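Local structure of probable sugar kinase (3KZH) at residues V168-A173 with A193-G198; G43-I48 with V141-N146; K209-F214 with F232-V237. The protein probably transfers phosphate to a carbohydrate, as kinases of the pfkB (ribokinase-like) family do, and holds a beta-D-glucopyranose in this crystal. One frame throughout, in Å; residues are numbered along the deposited sequence.

In the fold
The three contacts belong to one ribokinase-like fold and follow one another along the sequence from interaction 2 through 1 to 3. Interaction 2 is near the centre of the chain, where helix 44-54 meets strand 139-143 of the large mixed sheet. Interaction 1 lies about 16 Å away (centre to centre) and pairs helices 170-174 and 190-197 beside the sugar; K172 reaches back to D145 in a salt bridge. Interaction 3, also about 16 Å from interaction 1 and about 23 Å from interaction 2 (centre to centre), joins helix 204-217 to strand 231-234, with F214 packed on L196. Interaction 1 touches both others, while 2 and 3 are joined through the sheet they share, their nearest atoms about 13 Å apart.

Interaction 1 of 3, residues V168-A173 with A193-G198; sequences VSAEKA and AEILAG. With BGC (beta-D-glucopyranose), chain C.
A173 and L196 form the buried half of this helix-helix contact. The CD2 methyl of L196 lies 3.4 Å from A173 O and 4.2 Å from A173 CB, so it rests against both a backbone carbonyl and a side chain. Although the CB of L196 does not aim straight at the other helix, chi1 of -64° sets CG beside the backbone N, anti to the carbonyl carbon, and CD2 is the branch turned to A173. F214 of helix 204-217 and I180 also cover L196.

The other half is just as close but less enclosed. I195 points directly at A170, and its two branches divide the work: CG1 stands 3.9 Å from A170 CB, while CG2 lies 3.7 Å from A170 O. Both residues remain partly exposed, and this half lies at the margin of the interface.

The short helix that supplies the two alanines, held by weak backbone bonds, begins with a side-chain cap, since S169 OG accepts the backbone N-H of K172 at 3.1 Å in a nearly straight bond (164°). Just before this N-cap, the backbone carbonyl of V168 accepts O2 of the glucose at 2.8 Å, and D166 and E192 also hydrogen-bond the sugar. Two short helices, each following a residue that grips the ligand or containing one, thus pack together beside the sugar pocket of a ribokinase-like fold.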
ATOM      1  N   VAL A 168     -22.155 -12.073   9.904  1.00 27.86           N
ATOM      2  CA  VAL A 168     -20.937 -12.577   9.216  1.00 31.08           C
ATOM      3  C   VAL A 168     -20.917 -14.092   8.857  1.00 30.95           C
ATOM      4  O   VAL A 168     -20.679 -14.449   7.696  1.00 29.98           O
ATOM      5  CB  VAL A 168     -19.608 -12.105   9.937  1.00 32.41           C
ATOM      6  CG1 VAL A 168     -18.357 -12.588   9.200  1.00 32.26           C
ATOM      7  CG2 VAL A 168     -19.578 -10.584  10.015  1.00 34.36           C
ATOM      8  N   SER A 169     -21.148 -14.955   9.847  1.00 31.04           N
ATOM      9  CA  SER A 169     -21.175 -16.410   9.665  1.00 33.61           C
ATOM     10  C   SER A 169     -22.063 -17.056  10.724  1.00 34.40           C
ATOM     11  O   SER A 169     -22.390 -16.426  11.731  1.00 31.46           O
ATOM     12  CB  SER A 169     -19.760 -17.010   9.749  1.00 33.99           C
ATOM     13  OG  SER A 169     -19.284 -17.075  11.086  1.00 33.76           O
ATOM     14  N   ALA A 170     -22.435 -18.318  10.486  1.00 37.48           N
ATOM     15  CA  ALA A 170     -23.267 -19.110  11.408  1.00 40.72           C
ATOM     16  C   ALA A 170     -22.548 -19.415  12.723  1.00 42.35           C
ATOM     17  O   ALA A 170     -23.167 -19.441  13.793  1.00 43.23           O
ATOM     18  CB  ALA A 170     -23.676 -20.392  10.748  1.00 40.21           C
ATOM     19  N   GLU A 171     -21.234 -19.616  12.619  1.00 43.63           N
ATOM     20  CA  GLU A 171     -20.362 -19.910  13.749  1.00 45.42           C
ATOM     21  C   GLU A 171     -20.276 -18.673  14.639  1.00 45.29           C
ATOM     22  O   GLU A 171     -20.463 -18.771  15.843  1.00 45.81           O
ATOM     23  CB  GLU A 171     -18.970 -20.318  13.238  1.00 47.17           C
ATOM     24  CG  GLU A 171     -18.062 -21.048  14.241  1.00 51.28           C
ATOM     25  CD  GLU A 171     -17.211 -20.114  15.098  1.00 53.72           C
ATOM     26  OE1 GLU A 171     -16.525 -19.232  14.531  1.00 55.81           O
ATOM     27  OE2 GLU A 171     -17.236 -20.265  16.341  1.00 54.59           O
ATOM     28  N   LYS A 172     -20.034 -17.514  14.029  1.00 45.34           N
ATOM     29  CA  LYS A 172     -19.934 -16.245  14.744  1.00 45.22           C
ATOM     30  C   LYS A 172     -21.267 -15.801  15.346  1.00 44.45           C
ATOM     31  O   LYS A 172     -21.283 -15.070  16.334  1.00 45.21           O
ATOM     32  CB  LYS A 172     -19.398 -15.159  13.811  1.00 45.39           C
ATOM     33  CG  LYS A 172     -17.886 -15.062  13.749  1.00 47.10           C
ATOM     34  CD  LYS A 172     -17.449 -14.587  12.380  1.00 48.87           C
ATOM     35  CE  LYS A 172     -15.996 -14.151  12.340  1.00 52.34           C
ATOM     36  NZ  LYS A 172     -15.789 -12.849  13.028  1.00 53.51           N
ATOM     37  N   ALA A 173     -22.367 -16.298  14.773  1.00 45.09           N
ATOM     38  CA  ALA A 173     -23.737 -15.987  15.206  1.00 45.02           C
ATOM     39  C   ALA A 173     -24.172 -16.637  16.521  1.00 44.38           C
ATOM     40  O   ALA A 173     -24.994 -16.074  17.248  1.00 43.64           O
ATOM     41  CB  ALA A 173     -24.731 -16.332  14.096  1.00 44.84           C
ATOM     42  N   ALA A 193     -29.953 -17.504  10.688  1.00 38.81           N
ATOM     43  CA  ALA A 193     -31.257 -17.291  11.329  1.00 38.09           C
ATOM     44  C   ALA A 193     -31.704 -18.535  12.093  1.00 37.96           C
ATOM     45  O   ALA A 193     -32.417 -18.422  13.086  1.00 34.92           O
ATOM     46  CB  ALA A 193     -32.302 -16.912  10.293  1.00 36.01           C
ATOM     47  N   GLU A 194     -31.276 -19.709  11.619  1.00 38.78           N
ATOM     48  CA  GLU A 194     -31.582 -20.991  12.257  1.00 40.53           C
ATOM     49  C   GLU A 194     -30.835 -21.104  13.581  1.00 40.32           C
ATOM     50  O   GLU A 194     -31.398 -21.555  14.584  1.00 39.39           O
ATOM     51  CB  GLU A 194     -31.180 -22.156  11.353  1.00 40.92           C
ATOM     52  CG  GLU A 194     -31.995 -22.247  10.090  1.00 42.90           C
ATOM     53  CD  GLU A 194     -31.574 -23.372   9.183  1.00 44.28           C
ATOM     54  OE1 GLU A 194     -32.462 -24.148   8.767  1.00 44.31           O
ATOM     55  OE2 GLU A 194     -30.366 -23.475   8.875  1.00 44.52           O
ATOM     56  N   ILE A 195     -29.589 -20.623  13.573  1.00 39.78           N
ATOM     57  CA  ILE A 195     -28.710 -20.630  14.740  1.00 40.87           C
ATOM     58  C   ILE A 195     -29.259 -19.679  15.803  1.00 41.48           C
ATOM     59  O   ILE A 195     -29.374 -20.057  16.975  1.00 42.23           O
ATOM     60  CB  ILE A 195     -27.247 -20.200  14.374  1.00 40.45           C
ATOM     61  CG1 ILE A 195     -26.685 -21.029  13.209  1.00 41.56           C
ATOM     62  CG2 ILE A 195     -26.336 -20.322  15.576  1.00 39.40           C
ATOM     63  CD1 ILE A 195     -26.619 -22.535  13.414  1.00 42.18           C
ATOM     64  N   LEU A 196     -29.650 -18.481  15.362  1.00 40.81           N
ATOM     65  CA  LEU A 196     -30.194 -17.444  16.237  1.00 41.05           C
ATOM     66  C   LEU A 196     -31.592 -17.755  16.796  1.00 41.28           C
ATOM     67  O   LEU A 196     -31.922 -17.344  17.914  1.00 40.55           O
ATOM     68  CB  LEU A 196     -30.199 -16.091  15.520  1.00 41.79           C
ATOM     69  CG  LEU A 196     -28.904 -15.403  15.085  1.00 42.55           C
ATOM     70  CD1 LEU A 196     -29.259 -14.213  14.230  1.00 41.77           C
ATOM     71  CD2 LEU A 196     -28.049 -14.988  16.265  1.00 43.10           C
ATOM     72  N   ALA A 197     -32.398 -18.478  16.018  1.00 41.15           N
ATOM     73  CA  ALA A 197     -33.754 -18.856  16.424  1.00 44.37           C
ATOM     74  C   ALA A 197     -33.791 -20.139  17.257  1.00 46.27           C
ATOM     75  O   ALA A 197     -34.559 -20.238  18.220  1.00 46.41           O
ATOM     76  CB  ALA A 197     -34.662 -18.986  15.206  1.00 43.19           C
ATOM     77  N   GLY A 198     -32.959 -21.110  16.875  1.00 48.10           N
ATOM     78  CA  GLY A 198     -32.884 -22.377  17.583  1.00 49.70           C
ATOM     79  C   GLY A 198     -33.726 -23.504  17.007  1.00 50.79           C
ATOM     80  O   GLY A 198     -34.049 -24.455  17.726  1.00 51.70           O
TER
HETATM   81  C2  BGC C 329     -23.377 -13.404   5.304  1.00 59.36           C
HETATM   82  C3  BGC C 329     -23.705 -13.205   3.793  1.00 59.68           C
HETATM   83  C4  BGC C 329     -25.239 -12.803   3.790  1.00 58.73           C
HETATM   84  C5  BGC C 329     -25.531 -11.498   4.646  1.00 56.73           C
HETATM   85  C6  BGC C 329     -26.944 -11.082   4.708  1.00 51.56           C
HETATM   86  C1  BGC C 329     -23.623 -12.082   6.027  1.00 57.87           C
HETATM   87  O1  BGC C 329     -23.336 -12.225   7.227  1.00 56.55           O
HETATM   88  O2  BGC C 329     -22.150 -13.706   5.414  1.00 58.63           O
HETATM   89  O3  BGC C 329     -23.535 -14.373   3.289  1.00 62.10           O
HETATM   90  O4  BGC C 329     -25.610 -12.641   2.537  1.00 59.76           O
HETATM   91  O5  BGC C 329     -25.067 -11.684   5.963  1.00 58.11           O

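Interaction 2 of 3, residues G43-I48 with V141-N146; sequences GVCRNI and VLDSDN
C45, V141 and D143 each give up a similar amount of surface here, and the contact is best read from the cysteine-aspartate end. C45 SG lies 3.5 Å from D143 OD2 and 3.7 Å from D143 CG, so the sulfur rests against one end of the carboxylate. With chi1 at -69°, the sulfur sits beside the cysteine's own backbone N and projects from the helix toward the strand.

A water ties the same two residues together. It accepts the N-H of C45 at 3.1 Å and donates to D143 OD2 at 3.0 Å. That N-H belongs to the first turn of helix 44-54, two residues after the N-cap G43, so the acid faces the positive end of the helix dipole, which probably favours its negative charge. Its other oxygen, D143 OD1, accepts a weak bond from the backbone N of D145, and together the two partners help fix the turn of the carboxylate. V44 also faces this acid, but more loosely.

V141 marks the apolar end. Its CG1 meets I48 CD1 tip to tip at 3.9 Å, one helical turn after V44.

The segments 44-48 and 141-143 run roughly antiparallel (152°), their axes 9.1 Å apart at closest. V141 and L142 join strand 139-143 by backbone bonds to strand 9-12 on one side and strand 162-166 on the other, in the middle of the sheet. Over this sheet, helix 44-54 is flanked by helix 255-268, whose V260 touches both I48 and V141 and whose D257 bonds N47.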
ATOM      1  N   GLY A  43     -12.670  -5.993   5.032  1.00 20.52           N
ATOM      2  CA  GLY A  43     -13.267  -5.882   6.353  1.00 20.44           C
ATOM      3  C   GLY A  43     -14.730  -5.583   6.078  1.00 19.38           C
ATOM      4  O   GLY A  43     -15.019  -4.607   5.392  1.00 17.40           O
ATOM      5  N   VAL A  44     -15.639  -6.436   6.562  1.00 22.52           N
ATOM      6  CA  VAL A  44     -17.101  -6.301   6.367  1.00 22.48           C
ATOM      7  C   VAL A  44     -17.620  -4.882   6.618  1.00 20.88           C
ATOM      8  O   VAL A  44     -18.274  -4.283   5.758  1.00 15.61           O
ATOM      9  CB  VAL A  44     -17.896  -7.318   7.271  1.00 24.04           C
ATOM     10  CG1 VAL A  44     -19.408  -7.073   7.208  1.00 22.79           C
ATOM     11  CG2 VAL A  44     -17.600  -8.754   6.846  1.00 23.16           C
ATOM     12  N   CYS A  45     -17.260  -4.346   7.782  1.00 20.35           N
ATOM     13  CA  CYS A  45     -17.654  -3.013   8.208  1.00 19.75           C
ATOM     14  C   CYS A  45     -17.120  -1.893   7.327  1.00 20.72           C
ATOM     15  O   CYS A  45     -17.835  -0.922   7.070  1.00 19.33           O
ATOM     16  CB  CYS A  45     -17.279  -2.819   9.667  1.00 20.72           C
ATOM     17  SG  CYS A  45     -18.278  -3.848  10.797  1.00 15.57           S
ATOM     18  N   ARG A  46     -15.900  -2.061   6.806  1.00 21.49           N
ATOM     19  CA  ARG A  46     -15.300  -1.066   5.906  1.00 21.47           C
ATOM     20  C   ARG A  46     -15.985  -1.072   4.550  1.00 18.59           C
ATOM     21  O   ARG A  46     -16.104  -0.027   3.919  1.00 16.36           O
ATOM     22  CB  ARG A  46     -13.788  -1.284   5.731  1.00 22.49           C
ATOM     23  CG  ARG A  46     -13.034  -0.035   5.206  1.00 21.46           C
ATOM     24  CD  ARG A  46     -12.072  -0.340   4.076  1.00 25.77           C
ATOM     25  NE  ARG A  46     -12.714  -0.191   2.767  1.00 29.85           N
ATOM     26  CZ  ARG A  46     -13.312  -1.174   2.108  1.00 28.72           C
ATOM     27  NH1 ARG A  46     -13.335  -2.385   2.627  1.00 31.99           N
ATOM     28  NH2 ARG A  46     -13.967  -0.931   0.992  1.00 28.18           N
ATOM     29  N   ASN A  47     -16.433  -2.255   4.128  1.00 17.61           N
ATOM     30  CA  ASN A  47     -17.145  -2.439   2.872  1.00 20.38           C
ATOM     31  C   ASN A  47     -18.541  -1.819   3.007  1.00 20.72           C
ATOM     32  O   ASN A  47     -18.996  -1.139   2.091  1.00 20.45           O
ATOM     33  CB  ASN A  47     -17.274  -3.938   2.505  1.00 22.85           C
ATOM     34  CG  ASN A  47     -15.924  -4.664   2.411  1.00 26.38           C
ATOM     35  OD1 ASN A  47     -14.937  -4.119   1.934  1.00 26.87           O
ATOM     36  ND2 ASN A  47     -15.897  -5.911   2.863  1.00 26.24           N
ATOM     37  N   ILE A  48     -19.190  -2.015   4.163  1.00 19.04           N
ATOM     38  CA  ILE A  48     -20.533  -1.462   4.416  1.00 19.16           C
ATOM     39  C   ILE A  48     -20.486   0.068   4.328  1.00 17.55           C
ATOM     40  O   ILE A  48     -21.243   0.661   3.557  1.00 10.91           O
ATOM     41  CB  ILE A  48     -21.132  -1.917   5.803  1.00 18.37           C
ATOM     42  CG1 ILE A  48     -21.406  -3.424   5.792  1.00 20.07           C
ATOM     43  CG2 ILE A  48     -22.440  -1.184   6.109  1.00 16.68           C
ATOM     44  CD1 ILE A  48     -21.763  -4.037   7.146  1.00 17.37           C
ATOM     45  N   VAL A 141     -24.175   0.337  12.966  1.00 18.89           N
ATOM     46  CA  VAL A 141     -23.893  -0.986  12.405  1.00 17.14           C
ATOM     47  C   VAL A 141     -22.733  -1.663  13.120  1.00 18.63           C
ATOM     48  O   VAL A 141     -21.693  -1.056  13.393  1.00 16.83           O
ATOM     49  CB  VAL A 141     -23.595  -0.901  10.866  1.00 16.82           C
ATOM     50  CG1 VAL A 141     -23.187  -2.264  10.284  1.00 13.32           C
ATOM     51  CG2 VAL A 141     -24.806  -0.364  10.126  1.00 12.51           C
ATOM     52  N   LEU A 142     -22.945  -2.934  13.428  1.00 20.68           N
ATOM     53  CA  LEU A 142     -21.961  -3.774  14.089  1.00 23.45           C
ATOM     54  C   LEU A 142     -22.008  -5.133  13.423  1.00 24.40           C
ATOM     55  O   LEU A 142     -23.010  -5.503  12.815  1.00 23.20           O
ATOM     56  CB  LEU A 142     -22.306  -3.977  15.583  1.00 22.91           C
ATOM     57  CG  LEU A 142     -22.325  -2.875  16.653  1.00 23.92           C
ATOM     58  CD1 LEU A 142     -22.702  -3.457  17.995  1.00 21.42           C
ATOM     59  CD2 LEU A 142     -20.988  -2.203  16.744  1.00 25.20           C
ATOM     60  N   ASP A 143     -20.898  -5.853  13.516  1.00 27.57           N
ATOM     61  CA  ASP A 143     -20.815  -7.217  13.025  1.00 29.70           C
ATOM     62  C   ASP A 143     -20.596  -8.076  14.274  1.00 31.25           C
ATOM     63  O   ASP A 143     -20.512  -7.524  15.369  1.00 30.50           O
ATOM     64  CB  ASP A 143     -19.723  -7.392  11.943  1.00 31.58           C
ATOM     65  CG  ASP A 143     -18.291  -7.128  12.428  1.00 30.77           C
ATOM     66  OD1 ASP A 143     -18.022  -6.888  13.625  1.00 31.74           O
ATOM     67  OD2 ASP A 143     -17.408  -7.172  11.549  1.00 32.72           O
ATOM     68  N   SER A 144     -20.434  -9.385  14.109  1.00 33.25           N
ATOM     69  CA  SER A 144     -20.256 -10.293  15.242  1.00 36.43           C
ATOM     70  C   SER A 144     -18.813 -10.669  15.631  1.00 38.90           C
ATOM     71  O   SER A 144     -18.580 -11.739  16.206  1.00 39.54           O
ATOM     72  CB  SER A 144     -21.086 -11.542  14.987  1.00 34.49           C
ATOM     73  OG  SER A 144     -20.697 -12.106  13.756  1.00 34.28           O
ATOM     74  N   ASP A 145     -17.871  -9.758  15.377  1.00 41.39           N
ATOM     75  CA  ASP A 145     -16.441  -9.959  15.669  1.00 44.50           C
ATOM     76  C   ASP A 145     -16.017  -9.979  17.141  1.00 44.80           C
ATOM     77  O   ASP A 145     -15.286 -10.875  17.566  1.00 43.63           O
ATOM     78  CB  ASP A 145     -15.602  -8.904  14.945  1.00 47.17           C
ATOM     79  CG  ASP A 145     -14.968  -9.426  13.669  1.00 50.74           C
ATOM     80  OD1 ASP A 145     -15.642 -10.146  12.898  1.00 49.68           O
ATOM     81  OD2 ASP A 145     -13.786  -9.097  13.432  1.00 54.32           O
ATOM     82  N   ASN A 146     -16.467  -8.985  17.900  1.00 44.88           N
ATOM     83  CA  ASN A 146     -16.117  -8.862  19.307  1.00 45.36           C
ATOM     84  C   ASN A 146     -17.387  -8.844  20.177  1.00 44.36           C
ATOM     85  O   ASN A 146     -17.999  -7.781  20.368  1.00 42.11           O
ATOM     86  CB  ASN A 146     -15.284  -7.584  19.505  1.00 48.14           C
ATOM     87  CG  ASN A 146     -14.401  -7.628  20.748  1.00 50.39           C
ATOM     88  OD1 ASN A 146     -14.845  -7.991  21.842  1.00 51.85           O
ATOM     89  ND2 ASN A 146     -13.156  -7.194  20.592  1.00 52.05           N
TER
HETATM   90  O   HOH W   1     -15.397  -5.697   9.819  1.00 25.98           O

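Interaction 3 of 3, residues K209-F214 with F232-V237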
ATOM      1  N   LYS A 209     -42.328 -17.730  11.541  1.00 32.03           N
ATOM      2  CA  LYS A 209     -42.150 -18.132  12.948  1.00 32.28           C
ATOM      3  C   LYS A 209     -40.836 -17.595  13.534  1.00 29.81           C
ATOM      4  O   LYS A 209     -40.814 -17.091  14.661  1.00 28.69           O
ATOM      5  CB  LYS A 209     -42.208 -19.664  13.064  1.00 34.77           C
ATOM      6  CG  LYS A 209     -42.236 -20.228  14.480  1.00 39.44           C
ATOM      7  CD  LYS A 209     -41.992 -21.739  14.481  1.00 43.32           C
ATOM      8  CE  LYS A 209     -41.779 -22.258  15.909  1.00 45.88           C
ATOM      9  NZ  LYS A 209     -41.267 -23.659  15.949  1.00 46.73           N
ATOM     10  N   ALA A 210     -39.765 -17.674  12.742  1.00 28.80           N
ATOM     11  CA  ALA A 210     -38.426 -17.201  13.121  1.00 28.10           C
ATOM     12  C   ALA A 210     -38.413 -15.697  13.321  1.00 27.18           C
ATOM     13  O   ALA A 210     -38.001 -15.198  14.375  1.00 22.17           O
ATOM     14  CB  ALA A 210     -37.426 -17.585  12.064  1.00 26.98           C
ATOM     15  N   SER A 211     -38.944 -14.992  12.323  1.00 26.17           N
ATOM     16  CA  SER A 211     -39.022 -13.547  12.361  1.00 27.56           C
ATOM     17  C   SER A 211     -39.956 -13.034  13.461  1.00 28.20           C
ATOM     18  O   SER A 211     -39.615 -12.050  14.120  1.00 26.48           O
ATOM     19  CB  SER A 211     -39.366 -12.981  10.988  1.00 26.35           C
ATOM     20  OG  SER A 211     -40.604 -13.440  10.500  1.00 26.68           O
ATOM     21  N   ASN A 212     -41.066 -13.747  13.717  1.00 28.95           N
ATOM     22  CA  ASN A 212     -42.017 -13.390  14.785  1.00 29.70           C
ATOM     23  C   ASN A 212     -41.395 -13.556  16.170  1.00 28.09           C
ATOM     24  O   ASN A 212     -41.683 -12.785  17.083  1.00 28.48           O
ATOM     25  CB  ASN A 212     -43.302 -14.222  14.705  1.00 32.38           C
ATOM     26  CG  ASN A 212     -44.342 -13.630  13.760  1.00 35.25           C
ATOM     27  OD1 ASN A 212     -44.358 -12.419  13.487  1.00 33.47           O
ATOM     28  ND2 ASN A 212     -45.234 -14.487  13.270  1.00 35.75           N
ATOM     29  N   TYR A 213     -40.519 -14.552  16.296  1.00 28.55           N
ATOM     30  CA  TYR A 213     -39.790 -14.843  17.527  1.00 29.66           C
ATOM     31  C   TYR A 213     -38.772 -13.720  17.798  1.00 29.80           C
ATOM     32  O   TYR A 213     -38.627 -13.278  18.943  1.00 29.11           O
ATOM     33  CB  TYR A 213     -39.109 -16.222  17.405  1.00 31.67           C
ATOM     34  CG  TYR A 213     -38.032 -16.515  18.430  1.00 35.12           C
ATOM     35  CD1 TYR A 213     -38.358 -16.754  19.783  1.00 35.93           C
ATOM     36  CD2 TYR A 213     -36.669 -16.502  18.060  1.00 34.88           C
ATOM     37  CE1 TYR A 213     -37.339 -16.968  20.752  1.00 39.91           C
ATOM     38  CE2 TYR A 213     -35.646 -16.713  19.018  1.00 38.13           C
ATOM     39  CZ  TYR A 213     -35.989 -16.943  20.356  1.00 38.92           C
ATOM     40  OH  TYR A 213     -34.996 -17.133  21.283  1.00 40.40           O
ATOM     41  N   PHE A 214     -38.089 -13.263  16.743  1.00 29.89           N
ATOM     42  CA  PHE A 214     -37.105 -12.182  16.852  1.00 29.46           C
ATOM     43  C   PHE A 214     -37.776 -10.880  17.270  1.00 29.34           C
ATOM     44  O   PHE A 214     -37.242 -10.156  18.107  1.00 27.12           O
ATOM     45  CB  PHE A 214     -36.344 -11.980  15.537  1.00 29.92           C
ATOM     46  CG  PHE A 214     -35.445 -13.132  15.147  1.00 28.80           C
ATOM     47  CD1 PHE A 214     -34.615 -13.763  16.093  1.00 27.14           C
ATOM     48  CD2 PHE A 214     -35.412 -13.573  13.808  1.00 28.06           C
ATOM     49  CE1 PHE A 214     -33.756 -14.828  15.710  1.00 25.98           C
ATOM     50  CE2 PHE A 214     -34.562 -14.637  13.405  1.00 28.10           C
ATOM     51  CZ  PHE A 214     -33.730 -15.266  14.363  1.00 26.76           C
ATOM     52  N   PHE A 232     -36.514 -12.130   2.746  1.00 21.54           N
ATOM     53  CA  PHE A 232     -37.720 -12.253   3.541  1.00 19.41           C
ATOM     54  C   PHE A 232     -37.629 -11.113   4.565  1.00 18.02           C
ATOM     55  O   PHE A 232     -36.596 -10.941   5.205  1.00 17.52           O
ATOM     56  CB  PHE A 232     -37.764 -13.616   4.252  1.00 17.86           C
ATOM     57  CG  PHE A 232     -38.947 -13.781   5.159  1.00 16.78           C
ATOM     58  CD1 PHE A 232     -40.194 -14.178   4.637  1.00 15.31           C
ATOM     59  CD2 PHE A 232     -38.848 -13.459   6.535  1.00 14.87           C
ATOM     60  CE1 PHE A 232     -41.331 -14.245   5.468  1.00 15.05           C
ATOM     61  CE2 PHE A 232     -39.972 -13.517   7.376  1.00 16.54           C
ATOM     62  CZ  PHE A 232     -41.218 -13.910   6.847  1.00 17.57           C
ATOM     63  N   TYR A 233     -38.726 -10.389   4.765  1.00 17.57           N
ATOM     64  CA  TYR A 233     -38.752  -9.287   5.729  1.00 19.03           C
ATOM     65  C   TYR A 233     -39.936  -9.351   6.687  1.00 21.59           C
ATOM     66  O   TYR A 233     -40.990  -9.896   6.337  1.00 20.16           O
ATOM     67  CB  TYR A 233     -38.753  -7.927   5.010  1.00 14.75           C
ATOM     68  CG  TYR A 233     -39.955  -7.641   4.116  1.00 12.52           C
ATOM     69  CD1 TYR A 233     -41.125  -7.027   4.629  1.00 10.12           C
ATOM     70  CD2 TYR A 233     -39.924  -7.951   2.753  1.00 10.44           C
ATOM     71  CE1 TYR A 233     -42.234  -6.741   3.801  1.00 10.71           C
ATOM     72  CE2 TYR A 233     -41.031  -7.658   1.910  1.00 12.69           C
ATOM     73  CZ  TYR A 233     -42.182  -7.063   2.449  1.00 12.50           C
ATOM     74  OH  TYR A 233     -43.303  -6.868   1.665  1.00 15.63           O
ATOM     75  N   ASN A 234     -39.793  -8.677   7.832  1.00 23.18           N
ATOM     76  CA  ASN A 234     -40.853  -8.588   8.845  1.00 24.40           C
ATOM     77  C   ASN A 234     -40.547  -7.456   9.822  1.00 25.23           C
ATOM     78  O   ASN A 234     -39.478  -7.430  10.422  1.00 22.80           O
ATOM     79  CB  ASN A 234     -41.001  -9.915   9.609  1.00 23.22           C
ATOM     80  CG  ASN A 234     -42.349 -10.054  10.354  1.00 22.19           C
ATOM     81  OD1 ASN A 234     -43.186  -9.155  10.365  1.00 17.57           O
ATOM     82  ND2 ASN A 234     -42.534 -11.195  10.994  1.00 22.00           N
ATOM     83  N   ASP A 235     -41.483  -6.517   9.964  1.00 28.61           N
ATOM     84  CA  ASP A 235     -41.324  -5.406  10.906  1.00 32.44           C
ATOM     85  C   ASP A 235     -42.442  -5.346  11.961  1.00 33.52           C
ATOM     86  O   ASP A 235     -42.535  -4.385  12.736  1.00 33.55           O
ATOM     87  CB  ASP A 235     -41.166  -4.054  10.176  1.00 33.44           C
ATOM     88  CG  ASP A 235     -42.380  -3.664   9.334  1.00 35.94           C
ATOM     89  OD1 ASP A 235     -43.523  -3.900   9.755  1.00 38.48           O
ATOM     90  OD2 ASP A 235     -42.195  -3.085   8.245  1.00 36.80           O
ATOM     91  N   GLY A 236     -43.302  -6.361  11.951  1.00 34.45           N
ATOM     92  CA  GLY A 236     -44.416  -6.420  12.882  1.00 35.85           C
ATOM     93  C   GLY A 236     -45.719  -5.996  12.242  1.00 36.18           C
ATOM     94  O   GLY A 236     -46.779  -6.484  12.621  1.00 37.74           O
ATOM     95  N   VAL A 237     -45.633  -5.072  11.285  1.00 37.09           N
ATOM     96  CA  VAL A 237     -46.790  -4.552  10.553  1.00 37.12           C
ATOM     97  C   VAL A 237     -46.819  -5.174   9.151  1.00 35.78           C
ATOM     98  O   VAL A 237     -47.841  -5.713   8.720  1.00 34.40           O
ATOM     99  CB  VAL A 237     -46.726  -2.997  10.444  1.00 38.78           C
ATOM    100  CG1 VAL A 237     -47.866  -2.452   9.578  1.00 41.08           C
ATOM    101  CG2 VAL A 237     -46.773  -2.373  11.831  1.00 40.00           C
TER
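N234 reaches from the strand to the helix with one amide nitrogen that serves two acceptors. Its stronger bond is from ND2 to S211 OG, 3.0 Å long and almost straight (167°), with the serine oxygen close to the plane of the amide. The second, from N234 ND2 to N212 OD1 at 3.3 Å, is weak, and the two asparagine side chains cross at about a right angle. The single hydrogen of the buried serine hydroxyl goes to, or is shared between, the carbonyls of L207, its strongest partner, and I208 one turn back, while its oxygen accepts from N234.

The far end of the same amide is used too: N234 OD1 accepts the backbone N of G236 at 3.2 Å, with the donor well above the carbonyl plane. This restrains the flip of the amide and directs ND2 toward the helix.

Around this polar centre, S211 OG approaches the rim of the F232 ring, 3.2 Å from CE2, and S211 CB lies at the edge in the ring plane.

Helix 204-217 thus packs on strand 231-234, as in other ribokinase-like alpha/beta folds, while two Asx turns, at N234 and D235, lead the chain toward antiparallel strand 239-244.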